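Local coordinates for protein putative SnoaL-like polyketide cyclase (Jannaschia sp., PDB 3KKG) that is of unproven function but, as a SnoaL-like member of the NTF2 superfamily, probably binds a small organic substrate and may act as a polyketide cyclase, at residues S43-N48 against M127-D132; V86-L91 against P112-F117. All coordinates share one frame; numbering follows the deposited sequence.

Both contacts belong to one mixed, NTF2-like sheet and lie about 10 Å apart, centre to centre. Contact 1 pairs strand 41-45 with the late strand 123-131, running the same way; contact 2 pairs strands 84-94 and 108-120, running oppositely. Along the chain contact 2 is nested inside the long loop that contact 1 closes. Strands 108-120 and 123-131 are sequence neighbours that lie side by side, so four strands join without a gap. Polar side chains tie the contacts together: the hydroxyl of Tyr129 reaches the carboxylate of Asp113, and that of Thr131 reaches the carbonyl of Pro112. Both contacts also touch the second subunit, so the same sheet also takes part in the dimer interface.

Contact 1: residues S43-N48 against M127-D132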
loop_
_atom_site.group_PDB
_atom_site.type_symbol
_atom_site.label_atom_id
_atom_site.label_comp_id
_atom_site.label_asym_id
_atom_site.label_seq_id
_atom_site.Cartn_x
_atom_site.Cartn_y
_atom_site.Cartn_z
ATOM N N SER A 43 9.640 -4.872 -10.683
ATOM C CA SER A 43 9.517 -4.585 -9.278
ATOM C C SER A 43 9.372 -3.064 -9.098
ATOM O O SER A 43 10.100 -2.278 -9.698
ATOM C CB SER A 43 10.759 -5.093 -8.561
ATOM O OG SER A 43 10.641 -4.854 -7.175
ATOM N N ILE A 44 8.404 -2.654 -8.302
ATOM C CA ILE A 44 8.110 -1.250 -8.108
ATOM C C ILE A 44 8.096 -1.017 -6.591
ATOM O O ILE A 44 7.296 -1.657 -5.872
ATOM C CB ILE A 44 6.749 -0.871 -8.724
ATOM C CG1 ILE A 44 6.813 -0.993 -10.255
ATOM C CG2 ILE A 44 6.331 0.564 -8.312
ATOM C CD1 ILE A 44 5.451 -0.887 -10.949
ATOM N N PHE A 45 9.012 -0.179 -6.116
ATOM C CA PHE A 45 9.179 0.075 -4.699
ATOM C C PHE A 45 8.651 1.462 -4.423
ATOM O O PHE A 45 9.264 2.446 -4.839
ATOM C CB PHE A 45 10.653 -0.053 -4.349
ATOM C CG PHE A 45 10.976 0.094 -2.907
ATOM C CD1 PHE A 45 10.723 -0.911 -2.041
ATOM C CD2 PHE A 45 11.586 1.225 -2.438
ATOM C CE1 PHE A 45 11.116 -0.828 -0.703
ATOM C CE2 PHE A 45 11.947 1.339 -1.079
ATOM C CZ PHE A 45 11.671 0.327 -0.230
ATOM N N HIS A 46 7.498 1.576 -3.780
ATOM C CA HIS A 46 6.847 2.853 -3.525
ATOM C C HIS A 46 6.677 3.576 -4.894
ATOM O O HIS A 46 6.103 3.022 -5.820
ATOM C CB HIS A 46 7.611 3.645 -2.435
ATOM C CG HIS A 46 7.645 2.946 -1.118
ATOM N ND1 HIS A 46 8.582 1.974 -0.834
ATOM C CD2 HIS A 46 6.781 2.942 -0.073
ATOM C CE1 HIS A 46 8.304 1.438 0.355
ATOM N NE2 HIS A 46 7.215 2.003 0.826
ATOM N N SER A 47 7.085 4.852 -5.013
ATOM C CA SER A 47 6.944 5.596 -6.265
ATOM C C SER A 47 8.204 5.511 -7.125
ATOM O O SER A 47 8.275 6.178 -8.177
ATOM C CB SER A 47 6.605 7.074 -6.040
ATOM O OG SER A 47 7.703 7.756 -5.499
ATOM N N ASN A 48 9.174 4.677 -6.725
ATOM C CA ASN A 48 10.425 4.535 -7.541
ATOM C C ASN A 48 10.116 3.977 -8.911
ATOM O O ASN A 48 9.149 3.271 -9.112
ATOM C CB ASN A 48 11.448 3.599 -6.934
ATOM C CG ASN A 48 12.058 4.082 -5.651
ATOM O OD1 ASN A 48 12.924 3.381 -5.085
ATOM N ND2 ASN A 48 11.622 5.207 -5.159
HETATM N N MSE A 127 5.310 -6.719 -9.250
HETATM C CA MSE A 127 5.136 -6.582 -7.835
HETATM C C MSE A 127 5.268 -5.110 -7.472
HETATM O O MSE A 127 6.284 -4.517 -7.819
HETATM C CB MSE A 127 6.212 -7.388 -7.105
HETATM C CG MSE A 127 6.138 -7.354 -5.609
HETATM SE SE MSE A 127 7.520 -8.463 -4.853
HETATM C CE MSE A 127 8.915 -7.333 -5.216
ATOM N N ARG A 128 4.241 -4.537 -6.852
ATOM C CA ARG A 128 4.263 -3.181 -6.345
ATOM C C ARG A 128 4.249 -3.238 -4.838
ATOM O O ARG A 128 3.623 -4.111 -4.245
ATOM C CB ARG A 128 3.040 -2.384 -6.821
ATOM C CG ARG A 128 2.921 -2.274 -8.302
ATOM C CD ARG A 128 1.569 -1.684 -8.713
ATOM N NE ARG A 128 1.476 -1.532 -10.153
ATOM C CZ ARG A 128 0.553 -0.751 -10.703
ATOM N NH1 ARG A 128 -0.296 -0.054 -9.960
ATOM N NH2 ARG A 128 0.485 -0.661 -12.032
ATOM N N TYR A 129 4.980 -2.361 -4.183
ATOM C CA TYR A 129 5.183 -2.417 -2.761
ATOM C C TYR A 129 5.002 -1.076 -2.083
ATOM O O TYR A 129 5.545 -0.068 -2.502
ATOM C CB TYR A 129 6.608 -2.966 -2.477
ATOM C CG TYR A 129 6.849 -3.172 -1.014
ATOM C CD1 TYR A 129 6.282 -4.256 -0.368
ATOM C CD2 TYR A 129 7.617 -2.313 -0.273
ATOM C CE1 TYR A 129 6.426 -4.429 0.972
ATOM C CE2 TYR A 129 7.784 -2.501 1.084
ATOM C CZ TYR A 129 7.206 -3.565 1.695
ATOM O OH TYR A 129 7.345 -3.758 3.055
ATOM N N PHE A 130 4.397 -1.137 -0.884
ATOM C CA PHE A 130 4.416 -0.012 0.042
ATOM C C PHE A 130 4.557 -0.473 1.466
ATOM O O PHE A 130 3.887 -1.423 1.883
ATOM C CB PHE A 130 3.126 0.793 0.033
ATOM C CG PHE A 130 2.746 1.383 -1.286
ATOM C CD1 PHE A 130 2.029 0.671 -2.211
ATOM C CD2 PHE A 130 3.026 2.715 -1.586
ATOM C CE1 PHE A 130 1.655 1.252 -3.446
ATOM C CE2 PHE A 130 2.642 3.302 -2.775
ATOM C CZ PHE A 130 1.980 2.589 -3.687
ATOM N N THR A 131 5.348 0.234 2.259
ATOM C CA THR A 131 5.286 0.224 3.725
ATOM C C THR A 131 5.216 1.638 4.232
ATOM O O THR A 131 5.058 2.564 3.468
ATOM C CB THR A 131 6.411 -0.633 4.310
ATOM O OG1 THR A 131 6.193 -0.784 5.734
ATOM C CG2 THR A 131 7.803 -0.020 4.121
ATOM N N ASP A 132 5.401 1.835 5.547
ATOM C CA ASP A 132 5.540 3.211 6.052
ATOM C C ASP A 132 7.041 3.523 6.075
ATOM O O ASP A 132 7.737 3.486 7.082
ATOM C CB ASP A 132 4.975 3.337 7.455
ATOM C CG ASP A 132 4.860 4.798 7.880
ATOM O OD1 ASP A 132 5.508 5.680 7.248
ATOM O OD2 ASP A 132 4.156 5.076 8.883
HETATM O O HOH W 1 4.523 0.755 -5.363
#
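Ser43 opens a short parallel pairing in which strands 43-45 and 127-131 approach to 4.8 Å and diverge by 13°; its short side chain lets the terminal methyl CE of Met127 (selenomethionine) pack against its OG on the same face. Ile44 binds through its backbone, N donating to Met127 O at 2.9 Å, while its O receives only a weak bond from Tyr129 N. On the opposite face the beta-branched Ile44 side chain runs beside the extended Arg128, Ile44 CD1 3.9 Å from Arg128 CG, and the guanidinium passes on to Glu126 and to Glu76 of the second subunit. Phe45 points the same way as Tyr129, the two nearly parallel rings slid so far apart that they meet chiefly where Phe45 CE1 lies 3.8 Å from Tyr129 CD2. Phe45 also begins a type II' turn, closed by Asn48 N to Phe45 O. His46 takes the turn's second position with a positive phi of 55°, usually a glycine's place. Its N still donates to Tyr129 O at 2.9 Å, and its ring swings back over that carbonyl until ND1 stands 3.3 Å above the centre of the Phe45 ring. NE2 receives Thr131 N at 2.9 Å, an almost straight bond (173°), though tilted off the ring plane. NE2 as acceptor is consistent with a neutral imidazole protonated at ND1. An alanine here would remove this acceptor of Thr131 N and would probably loosen the cluster with Phe45, Tyr129 and Phe130. A water bridges His46 O, at 2.8 Å, and Tyr129 O, over the rim of the Phe130 ring. A parallel pairing that brings strand 41-45, early in the chain, against 123-131, the last strand, is typical of the NTF2-like fold.

Contact 2: residues V86-L91 against P112-F117; sequences VVQARL and PDVTLF
Strands 86-91 and 112-117 run antiparallel with a marked twist, 149° between their directions, and are bound by two hydrogen-bonded pairs, Val87 with Thr115 and Ala89 with Asp113. They are consecutive strands of the curved NTF2-like sheet. The Val87-Thr115 pair is the more regular, with Val87 N 2.9 Å from Thr115 O and nearly on the C=O axis. At Ala89 and Asp113 the donors stand above the carbonyl planes, and Ala89 N is a longer 3.2 Å from Asp113 O. The face bearing Val86, Gln88, Val114 and Leu116 turns to the second subunit; there branched side chains lie alongside one another, Val86 CG1 touching Val114 CG2 at 3.6 Å. At the end of this same face Arg90 and Pro112 pair: the guanidinium, its chain bent at chi3 (75°), lays one face over the proline nitrogen, while NH2 forms a salt bridge with Asp110. On the other face Val87 and Phe117 meet helix 6-16, while Asp113 lies farther along, beside Thr131 of strand 123-131. Asp113 holds CG in the crowded position between backbone N and carbonyl carbon (chi1 77°), which sets its OD1 only 3.3 Å from Ala89 CB; the small methyl suits this spot. Asp113 is buried, and its OD2 lies 3.5 Å from the apolar Leu91 CD1; the hydroxyl of Tyr129 hydrogen-bonds to OD2. Such burial would tend to raise the acid's pKa, and the hydrogen bonds it accepts would oppose this. A glycol near Leu91, probably from the crystallisation liquor, may mark a pocket on this side. One water grips OD1 of Asp113 at 2.8 Å, also donates to Val87 O, and accepts from Thr115 OG1 at 2.7 Å.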
loop_
_atom_site.group_PDB
_atom_site.type_symbol
_atom_site.label_atom_id
_atom_site.label_comp_id
_atom_site.label_asym_id
_atom_site.label_seq_id
_atom_site.Cartn_x
_atom_site.Cartn_y
_atom_site.Cartn_z
ATOM N N VAL A 86 -3.195 -9.398 -3.515
ATOM C CA VAL A 86 -2.774 -8.352 -2.596
ATOM C C VAL A 86 -2.518 -8.977 -1.259
ATOM O O VAL A 86 -3.351 -9.707 -0.730
ATOM C CB VAL A 86 -3.883 -7.259 -2.454
ATOM C CG1 VAL A 86 -3.435 -6.156 -1.458
ATOM C CG2 VAL A 86 -4.290 -6.710 -3.852
ATOM N N VAL A 87 -1.322 -8.815 -0.728
ATOM C CA VAL A 87 -0.896 -9.380 0.532
ATOM C C VAL A 87 -0.579 -8.250 1.488
ATOM O O VAL A 87 0.312 -7.454 1.221
ATOM C CB VAL A 87 0.310 -10.327 0.373
ATOM C CG1 VAL A 87 0.693 -10.907 1.733
ATOM C CG2 VAL A 87 0.007 -11.435 -0.629
ATOM N N GLN A 88 -1.255 -8.183 2.617
ATOM C CA GLN A 88 -0.861 -7.249 3.675
ATOM C C GLN A 88 -0.141 -8.036 4.751
ATOM O O GLN A 88 -0.551 -9.152 5.104
ATOM C CB GLN A 88 -2.069 -6.638 4.289
ATOM C CG GLN A 88 -2.888 -5.710 3.346
ATOM C CD GLN A 88 -3.967 -5.006 4.101
ATOM O OE1 GLN A 88 -3.671 -4.165 4.925
ATOM N NE2 GLN A 88 -5.188 -5.354 3.850
ATOM N N ALA A 89 0.897 -7.439 5.318
ATOM C CA ALA A 89 1.716 -8.135 6.279
ATOM C C ALA A 89 2.202 -7.150 7.310
ATOM O O ALA A 89 1.949 -5.945 7.223
ATOM C CB ALA A 89 2.904 -8.914 5.602
ATOM N N ARG A 90 2.827 -7.684 8.353
ATOM C CA ARG A 90 3.619 -6.851 9.246
ATOM C C ARG A 90 5.048 -7.330 9.270
ATOM O O ARG A 90 5.328 -8.515 9.182
ATOM C CB ARG A 90 3.037 -6.766 10.631
ATOM C CG ARG A 90 1.719 -5.996 10.685
ATOM C CD ARG A 90 1.326 -5.722 12.123
ATOM N NE ARG A 90 2.148 -4.651 12.717
ATOM C CZ ARG A 90 1.912 -3.335 12.561
ATOM N NH1 ARG A 90 0.851 -2.934 11.881
ATOM N NH2 ARG A 90 2.685 -2.408 13.126
ATOM N N LEU A 91 5.937 -6.367 9.332
ATOM C CA LEU A 91 7.383 -6.593 9.341
ATOM C C LEU A 91 7.949 -6.189 10.689
ATOM O O LEU A 91 7.641 -5.101 11.173
ATOM C CB LEU A 91 8.066 -5.688 8.308
ATOM C CG LEU A 91 7.601 -5.870 6.889
ATOM C CD1 LEU A 91 8.348 -4.878 5.949
ATOM C CD2 LEU A 91 7.790 -7.290 6.409
ATOM N N PRO A 112 3.335 -2.120 9.228
ATOM C CA PRO A 112 2.487 -2.808 8.242
ATOM C C PRO A 112 3.035 -2.583 6.848
ATOM O O PRO A 112 3.726 -1.584 6.579
ATOM C CB PRO A 112 1.129 -2.146 8.442
ATOM C CG PRO A 112 1.502 -0.684 8.717
ATOM C CD PRO A 112 2.790 -0.787 9.563
ATOM N N ASP A 113 2.656 -3.440 5.919
ATOM C CA ASP A 113 2.995 -3.235 4.531
ATOM C C ASP A 113 1.909 -3.795 3.655
ATOM O O ASP A 113 0.937 -4.418 4.131
ATOM C CB ASP A 113 4.367 -3.721 4.222
ATOM C CG ASP A 113 4.511 -5.189 4.087
ATOM O OD1 ASP A 113 3.535 -5.947 4.218
ATOM O OD2 ASP A 113 5.672 -5.640 3.886
ATOM N N VAL A 114 2.068 -3.617 2.371
ATOM C CA VAL A 114 1.164 -4.196 1.352
ATOM C C VAL A 114 1.953 -4.429 0.081
ATOM O O VAL A 114 2.759 -3.608 -0.360
ATOM C CB VAL A 114 -0.047 -3.312 1.114
ATOM C CG1 VAL A 114 0.318 -1.940 0.633
ATOM C CG2 VAL A 114 -0.982 -4.014 0.091
ATOM N N THR A 115 1.830 -5.645 -0.483
ATOM C CA THR A 115 2.466 -6.045 -1.734
ATOM C C THR A 115 1.373 -6.386 -2.708
ATOM O O THR A 115 0.480 -7.194 -2.352
ATOM C CB THR A 115 3.455 -7.215 -1.506
ATOM O OG1 THR A 115 4.233 -6.947 -0.306
ATOM C CG2 THR A 115 4.368 -7.417 -2.674
ATOM N N LEU A 116 1.458 -5.841 -3.910
ATOM C CA LEU A 116 0.406 -5.972 -4.902
ATOM C C LEU A 116 1.008 -6.690 -6.092
ATOM O O LEU A 116 1.875 -6.127 -6.807
ATOM C CB LEU A 116 -0.116 -4.575 -5.261
ATOM C CG LEU A 116 -0.606 -3.798 -4.026
ATOM C CD1 LEU A 116 0.151 -2.521 -3.870
ATOM C CD2 LEU A 116 -2.067 -3.537 -4.097
ATOM N N PHE A 117 0.581 -7.919 -6.337
ATOM C CA PHE A 117 1.136 -8.760 -7.386
ATOM C C PHE A 117 0.200 -8.823 -8.574
ATOM O O PHE A 117 -1.038 -8.866 -8.407
ATOM C CB PHE A 117 1.299 -10.197 -6.844
ATOM C CG PHE A 117 2.316 -10.298 -5.735
ATOM C CD1 PHE A 117 3.637 -10.556 -6.019
ATOM C CD2 PHE A 117 1.940 -10.219 -4.402
ATOM C CE1 PHE A 117 4.578 -10.673 -4.997
ATOM C CE2 PHE A 117 2.889 -10.354 -3.383
ATOM C CZ PHE A 117 4.206 -10.625 -3.687
HETATM O O HOH W 2 3.105 -7.590 2.055
HETATM O O HOH W 3 -1.151 -3.255 5.652
#